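Local coordinates for ABC transporter sugar binding protein (Xanthomonas axonopodis pv. citri, PDB 3UOR) that probably binds maltose or related sugars in the periplasm as the solute-binding component of an ABC transporter, at residues Tyr230-Met233 against Tyr234-Trp238; Gly395-His398 against Asp399-Val402. All coordinates share one frame; numbering follows the deposited sequence.

Interaction 1: residues Tyr230-Met233 against Tyr234-Trp238; sequences YDNM and YQQGW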
ATOM      1  N   TYR A 230       0.218 -16.183   9.973  1.00 25.20           N
ATOM      2  CA  TYR A 230       0.484 -14.974  10.748  1.00 25.77           C
ATOM      3  C   TYR A 230       0.490 -15.233  12.281  1.00 36.32           C
ATOM      4  O   TYR A 230       1.430 -14.859  12.984  1.00 31.18           O
ATOM      5  CB  TYR A 230      -0.574 -13.925  10.373  1.00 22.78           C
ATOM      6  CG  TYR A 230      -0.549 -12.635  11.155  1.00 29.71           C
ATOM      7  CD1 TYR A 230       0.303 -11.589  10.784  1.00 32.87           C
ATOM      8  CD2 TYR A 230      -1.419 -12.424  12.227  1.00 35.54           C
ATOM      9  CE1 TYR A 230       0.296 -10.380  11.477  1.00 32.05           C
ATOM     10  CE2 TYR A 230      -1.425 -11.218  12.931  1.00 30.32           C
ATOM     11  CZ  TYR A 230      -0.572 -10.198  12.540  1.00 34.93           C
ATOM     12  OH  TYR A 230      -0.558  -8.994  13.204  1.00 36.71           O
ATOM     13  N   ASP A 231      -0.545 -15.878  12.798  1.00 36.62           N
ATOM     14  CA  ASP A 231      -0.605 -16.170  14.242  1.00 29.18           C
ATOM     15  C   ASP A 231       0.580 -17.043  14.672  1.00 41.05           C
ATOM     16  O   ASP A 231       1.205 -16.811  15.714  1.00 38.03           O
ATOM     17  CB  ASP A 231      -1.919 -16.868  14.570  1.00 33.32           C
ATOM     18  CG  ASP A 231      -2.104 -17.111  16.060  1.00 36.99           C
ATOM     19  OD1 ASP A 231      -1.639 -16.283  16.877  1.00 37.34           O
ATOM     20  OD2 ASP A 231      -2.746 -18.123  16.402  1.00 38.84           O
ATOM     21  N   ASN A 232       0.906 -18.039  13.856  1.00 41.10           N
ATOM     22  CA  ASN A 232       1.991 -18.962  14.196  1.00 35.97           C
ATOM     23  C   ASN A 232       3.307 -18.254  14.531  1.00 43.12           C
ATOM     24  O   ASN A 232       4.041 -18.706  15.396  1.00 40.13           O
ATOM     25  CB  ASN A 232       2.216 -19.978  13.073  1.00 31.48           C
ATOM     26  CG  ASN A 232       3.227 -21.037  13.453  1.00 39.93           C
ATOM     27  OD1 ASN A 232       3.012 -21.812  14.383  1.00 39.96           O
ATOM     28  ND2 ASN A 232       4.333 -21.086  12.726  1.00 35.96           N
ATOM     29  N   MET A 233       3.614 -17.157  13.840  1.00 33.15           N
ATOM     30  CA  MET A 233       4.879 -16.457  14.067  1.00 34.28           C
ATOM     31  C   MET A 233       4.975 -15.900  15.491  1.00 38.31           C
ATOM     32  O   MET A 233       6.047 -15.875  16.077  1.00 38.07           O
ATOM     33  CB  MET A 233       5.062 -15.302  13.069  1.00 26.15           C
ATOM     34  CG  MET A 233       5.142 -15.748  11.597  1.00 32.81           C
ATOM     35  SD  MET A 233       5.692 -14.386  10.532  1.00 36.11           S
ATOM     36  CE  MET A 233       4.757 -14.792   9.066  1.00 35.60           C
ATOM     37  N   TYR A 234       3.874 -15.394  16.030  1.00 30.03           N
ATOM     38  CA  TYR A 234       3.917 -14.934  17.416  1.00 38.14           C
ATOM     39  C   TYR A 234       3.979 -16.102  18.385  1.00 41.21           C
ATOM     40  O   TYR A 234       4.709 -16.041  19.365  1.00 45.88           O
ATOM     41  CB  TYR A 234       2.718 -14.055  17.762  1.00 31.10           C
ATOM     42  CG  TYR A 234       2.585 -12.856  16.866  1.00 36.01           C
ATOM     43  CD1 TYR A 234       3.108 -11.620  17.227  1.00 29.64           C
ATOM     44  CD2 TYR A 234       1.946 -12.968  15.639  1.00 34.40           C
ATOM     45  CE1 TYR A 234       2.968 -10.524  16.382  1.00 32.39           C
ATOM     46  CE2 TYR A 234       1.805 -11.886  14.797  1.00 30.93           C
ATOM     47  CZ  TYR A 234       2.321 -10.679  15.163  1.00 31.45           C
ATOM     48  OH  TYR A 234       2.143  -9.619  14.308  1.00 28.79           O
ATOM     49  N   GLN A 235       3.224 -17.162  18.109  1.00 38.23           N
ATOM     50  CA  GLN A 235       3.159 -18.269  19.051  1.00 45.09           C
ATOM     51  C   GLN A 235       4.465 -19.053  19.086  1.00 46.27           C
ATOM     52  O   GLN A 235       4.764 -19.691  20.101  1.00 46.13           O
ATOM     53  CB  GLN A 235       1.954 -19.196  18.811  1.00 41.31           C
ATOM     54  CG  GLN A 235       0.570 -18.520  18.742  1.00 41.10           C
ATOM     55  CD  GLN A 235       0.318 -17.497  19.838  1.00 43.56           C
ATOM     56  OE1 GLN A 235       0.934 -17.529  20.895  1.00 43.45           O
ATOM     57  NE2 GLN A 235      -0.600 -16.584  19.583  1.00 39.06           N
ATOM     58  N   GLN A 236       5.249 -19.016  18.003  1.00 40.92           N
ATOM     59  CA  GLN A 236       6.549 -19.704  18.017  1.00 35.25           C
ATOM     60  C   GLN A 236       7.607 -18.821  18.678  1.00 39.76           C
ATOM     61  O   GLN A 236       8.709 -19.270  18.958  1.00 47.43           O
ATOM     62  CB  GLN A 236       7.025 -20.082  16.612  1.00 39.73           C
ATOM     63  CG  GLN A 236       6.098 -20.979  15.841  1.00 39.16           C
ATOM     64  CD  GLN A 236       5.973 -22.342  16.462  1.00 56.90           C
ATOM     65  OE1 GLN A 236       6.827 -22.760  17.245  1.00 56.06           O
ATOM     66  NE2 GLN A 236       4.901 -23.050  16.119  1.00 57.44           N
ATOM     67  N   GLY A 237       7.272 -17.560  18.922  1.00 43.93           N
ATOM     68  CA  GLY A 237       8.230 -16.626  19.477  1.00 40.08           C
ATOM     69  C   GLY A 237       9.119 -16.023  18.398  1.00 44.29           C
ATOM     70  O   GLY A 237      10.182 -15.474  18.709  1.00 43.27           O
ATOM     71  N   TRP A 238       8.701 -16.123  17.135  1.00 37.46           N
ATOM     72  CA  TRP A 238       9.492 -15.545  16.033  1.00 39.41           C
ATOM     73  C   TRP A 238       9.258 -14.040  15.978  1.00 43.09           C
ATOM     74  O   TRP A 238      10.192 -13.261  15.753  1.00 47.39           O
ATOM     75  CB  TRP A 238       9.164 -16.193  14.683  1.00 34.05           C
ATOM     76  CG  TRP A 238       9.440 -17.658  14.650  1.00 35.15           C
ATOM     77  CD1 TRP A 238      10.343 -18.331  15.405  1.00 36.38           C
ATOM     78  CD2 TRP A 238       8.808 -18.631  13.810  1.00 38.43           C
ATOM     79  NE1 TRP A 238      10.322 -19.668  15.090  1.00 41.50           N
ATOM     80  CE2 TRP A 238       9.384 -19.879  14.114  1.00 44.08           C
ATOM     81  CE3 TRP A 238       7.823 -18.567  12.820  1.00 36.42           C
ATOM     82  CZ2 TRP A 238       8.993 -21.062  13.476  1.00 42.29           C
ATOM     83  CZ3 TRP A 238       7.428 -19.741  12.190  1.00 36.45           C
ATOM     84  CH2 TRP A 238       8.011 -20.970  12.522  1.00 39.60           C
TER
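Y234, one helical turn on from Y230, presents the edge of its ring to the face of the earlier tyrosine. This is a T-shaped aromatic pair, with ring centroids 5.2 Å apart and planes at 66°. The atom making the approach is CE2 of Y234, which stands over the rim of the Y230 ring, 3.7 Å from CZ of Y230. The anti chi1 of Y230 (175°) puts CG beside the carbonyl carbon, and the ring then offers a face to the Y234 edge. The hydroxyl of Y234 is hydrogen-bonded to the carbonyl oxygen of M189, outside the helix.

The end of helix 221-235 is closed by a Schellman motif. G237 takes positive phi, its N binds Y234 O at 3.0 Å, and W238 N reaches back to M233 O at 2.9 Å. This reversal brings the indole of W238 against the helix, where its CE3 packs 4.1 Å from CG of M233. M233 and W238 both also touch M173 of helix 166-180.

Q236 NE2 donates to N232 OD1 at 2.8 Å, almost straight at 175°, with the oxygen lying in the plane of the Q236 amide. N232 ND2 comes within 3.4 Å of CZ3 of W238, the amide and indole planes being nearly perpendicular. Q235 NE2 likewise donates to D231 OD1 at 2.9 Å, approaching it from the syn side but out of the carboxylate plane, and has V392 O as a second acceptor; D231 OD2 pairs with H398 and Q235 OE1 with K241. Aromatic and thioether groups thus fill the buried flank, while polar pairs run from buried D231 and partly exposed N232 to exposed Q235 and Q236, probably restricting rotation of the D231 and N232 side chains.

Interaction 2: residues Gly395-His398 against Asp399-Val402; sequences GQSH and DAAV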
ATOM      1  N   GLY A 395      -5.377 -15.655  22.582  1.00 49.01           N
ATOM      2  CA  GLY A 395      -5.539 -17.053  22.233  1.00 47.37           C
ATOM      3  C   GLY A 395      -6.948 -17.408  21.775  1.00 49.64           C
ATOM      4  O   GLY A 395      -7.287 -18.587  21.712  1.00 49.98           O
ATOM      5  N   GLN A 396      -7.769 -16.409  21.436  1.00 40.25           N
ATOM      6  CA  GLN A 396      -9.048 -16.705  20.789  1.00 38.57           C
ATOM      7  C   GLN A 396      -8.816 -17.740  19.679  1.00 35.49           C
ATOM      8  O   GLN A 396      -7.808 -17.691  19.001  1.00 42.61           O
ATOM      9  CB  GLN A 396      -9.695 -15.429  20.228  1.00 32.81           C
ATOM     10  CG  GLN A 396     -10.905 -15.701  19.350  1.00 36.83           C
ATOM     11  CD  GLN A 396     -11.720 -14.455  19.048  1.00 42.49           C
ATOM     12  OE1 GLN A 396     -11.302 -13.345  19.349  1.00 52.35           O
ATOM     13  NE2 GLN A 396     -12.894 -14.640  18.458  1.00 38.79           N
ATOM     14  N   SER A 397      -9.744 -18.671  19.494  1.00 37.15           N
ATOM     15  CA  SER A 397      -9.580 -19.705  18.466  1.00 37.74           C
ATOM     16  C   SER A 397      -9.780 -19.148  17.060  1.00 37.34           C
ATOM     17  O   SER A 397     -10.464 -18.140  16.865  1.00 38.64           O
ATOM     18  CB  SER A 397     -10.581 -20.836  18.684  1.00 37.60           C
ATOM     19  OG  SER A 397     -11.871 -20.412  18.296  1.00 47.21           O
ATOM     20  N   HIS A 398      -9.214 -19.833  16.072  1.00 36.26           N
ATOM     21  CA  HIS A 398      -9.269 -19.349  14.706  1.00 40.39           C
ATOM     22  C   HIS A 398     -10.677 -19.526  14.177  1.00 43.16           C
ATOM     23  O   HIS A 398     -11.181 -18.659  13.461  1.00 46.83           O
ATOM     24  CB  HIS A 398      -8.226 -20.059  13.826  1.00 35.43           C
ATOM     25  CG  HIS A 398      -6.811 -19.735  14.205  1.00 39.76           C
ATOM     26  ND1 HIS A 398      -5.732 -20.069  13.420  1.00 41.33           N
ATOM     27  CD2 HIS A 398      -6.305 -19.088  15.282  1.00 43.18           C
ATOM     28  CE1 HIS A 398      -4.616 -19.658  14.005  1.00 39.67           C
ATOM     29  NE2 HIS A 398      -4.940 -19.057  15.135  1.00 33.84           N
ATOM     30  N   ASP A 399     -11.312 -20.643  14.534  1.00 32.43           N
ATOM     31  CA  ASP A 399     -12.721 -20.857  14.188  1.00 43.94           C
ATOM     32  C   ASP A 399     -13.587 -19.719  14.705  1.00 42.09           C
ATOM     33  O   ASP A 399     -14.407 -19.196  13.959  1.00 45.17           O
ATOM     34  CB  ASP A 399     -13.255 -22.183  14.764  1.00 47.91           C
ATOM     35  CG  ASP A 399     -12.890 -23.389  13.908  1.00 64.34           C
ATOM     36  OD1 ASP A 399     -12.945 -24.529  14.429  1.00 75.11           O
ATOM     37  OD2 ASP A 399     -12.548 -23.203  12.719  1.00 61.15           O
ATOM     38  N   ALA A 400     -13.420 -19.363  15.985  1.00 35.77           N
ATOM     39  CA  ALA A 400     -14.224 -18.314  16.622  1.00 36.27           C
ATOM     40  C   ALA A 400     -13.897 -16.987  15.948  1.00 37.02           C
ATOM     41  O   ALA A 400     -14.785 -16.195  15.660  1.00 40.31           O
ATOM     42  CB  ALA A 400     -13.929 -18.214  18.150  1.00 26.43           C
ATOM     43  N   ALA A 401     -12.607 -16.745  15.735  1.00 33.61           N
ATOM     44  CA  ALA A 401     -12.132 -15.492  15.147  1.00 34.62           C
ATOM     45  C   ALA A 401     -12.824 -15.242  13.816  1.00 34.76           C
ATOM     46  O   ALA A 401     -13.458 -14.209  13.634  1.00 35.11           O
ATOM     47  CB  ALA A 401     -10.622 -15.529  14.945  1.00 33.95           C
ATOM     48  N   VAL A 402     -12.724 -16.189  12.888  1.00 35.31           N
ATOM     49  CA  VAL A 402     -13.218 -15.940  11.524  1.00 38.31           C
ATOM     50  C   VAL A 402     -14.756 -15.883  11.467  1.00 39.81           C
ATOM     51  O   VAL A 402     -15.349 -15.148  10.675  1.00 41.16           O
ATOM     52  CB  VAL A 402     -12.633 -16.950  10.501  1.00 33.39           C
ATOM     53  CG1 VAL A 402     -11.096 -16.894  10.523  1.00 26.57           C
ATOM     54  CG2 VAL A 402     -13.101 -18.369  10.827  1.00 37.15           C
TER
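S397 and A401 are joined by the first backbone hydrogen bond of helix 398-412, A401 N donating to S397 O at 2.8 Å, and V402 N follows by binding H398 O at 3.0 Å. S397 is the N-cap of this helix. Its extended backbone, like that of Q396 before it, leads in from G395, where positive phi has ended helix 377-394, so that two helices are separated by a short, sharply turned loop.

The cap itself is a side-chain bond: A400 N donates to S397 OG at 3.0 Å, with an N-H...O angle of 153°. The hydroxyl can reach this amide because OG stands between the backbone N and the carbonyl carbon (chi1 74°). It also lies tightly against CB of A400. Capping in this way gives a partner to an N-H of the first turn, where the usual i-4 helical carbonyl is missing.

Q396 leans over the same turn with a fully extended chain, CG anti to the backbone N. Its amide passes alongside A400 and A401, NE2 lying 3.5 Å from CA of A401, and is held at both ends by residues farther away: OE1 accepts from R390 of helix 377-394 and NE2 donates to E404, one turn beyond A400. D399, in the first turn, makes a salt bridge, through OD2, with R224 of helix 221-235; a negative charge at this end probably also suits the helix dipole. The imidazole of H398 packs on L227 and V391, and its NE2 bonds D231 of helix 221-235. V402 rests on F223 and L227, and both its methyls come up against the carbonyl oxygen of H398 from the same side, CG1 at 3.4 Å and CG2 at 3.3 Å from O.

Interactions 1 and 2 concern opposite kinds of helix end: the C-terminal closure of helix 221-235 and the N-terminal capping of helix 398-412. Their centres lie about 15 Å apart, yet they meet directly, H398 NE2 approaching D231 OD2 at 2.7 Å in a probable hydrogen bond. The D231 carboxylate thus has one oxygen used within interaction 1 and the other across to interaction 2, which may favour a protonated H398. V391 of helix 377-394 touches both D231 and H398. With centres about 24 and 27 Å from the centre of the chain, both contacts are peripheral, probably remote from the interlobe cleft where such proteins bind sugar.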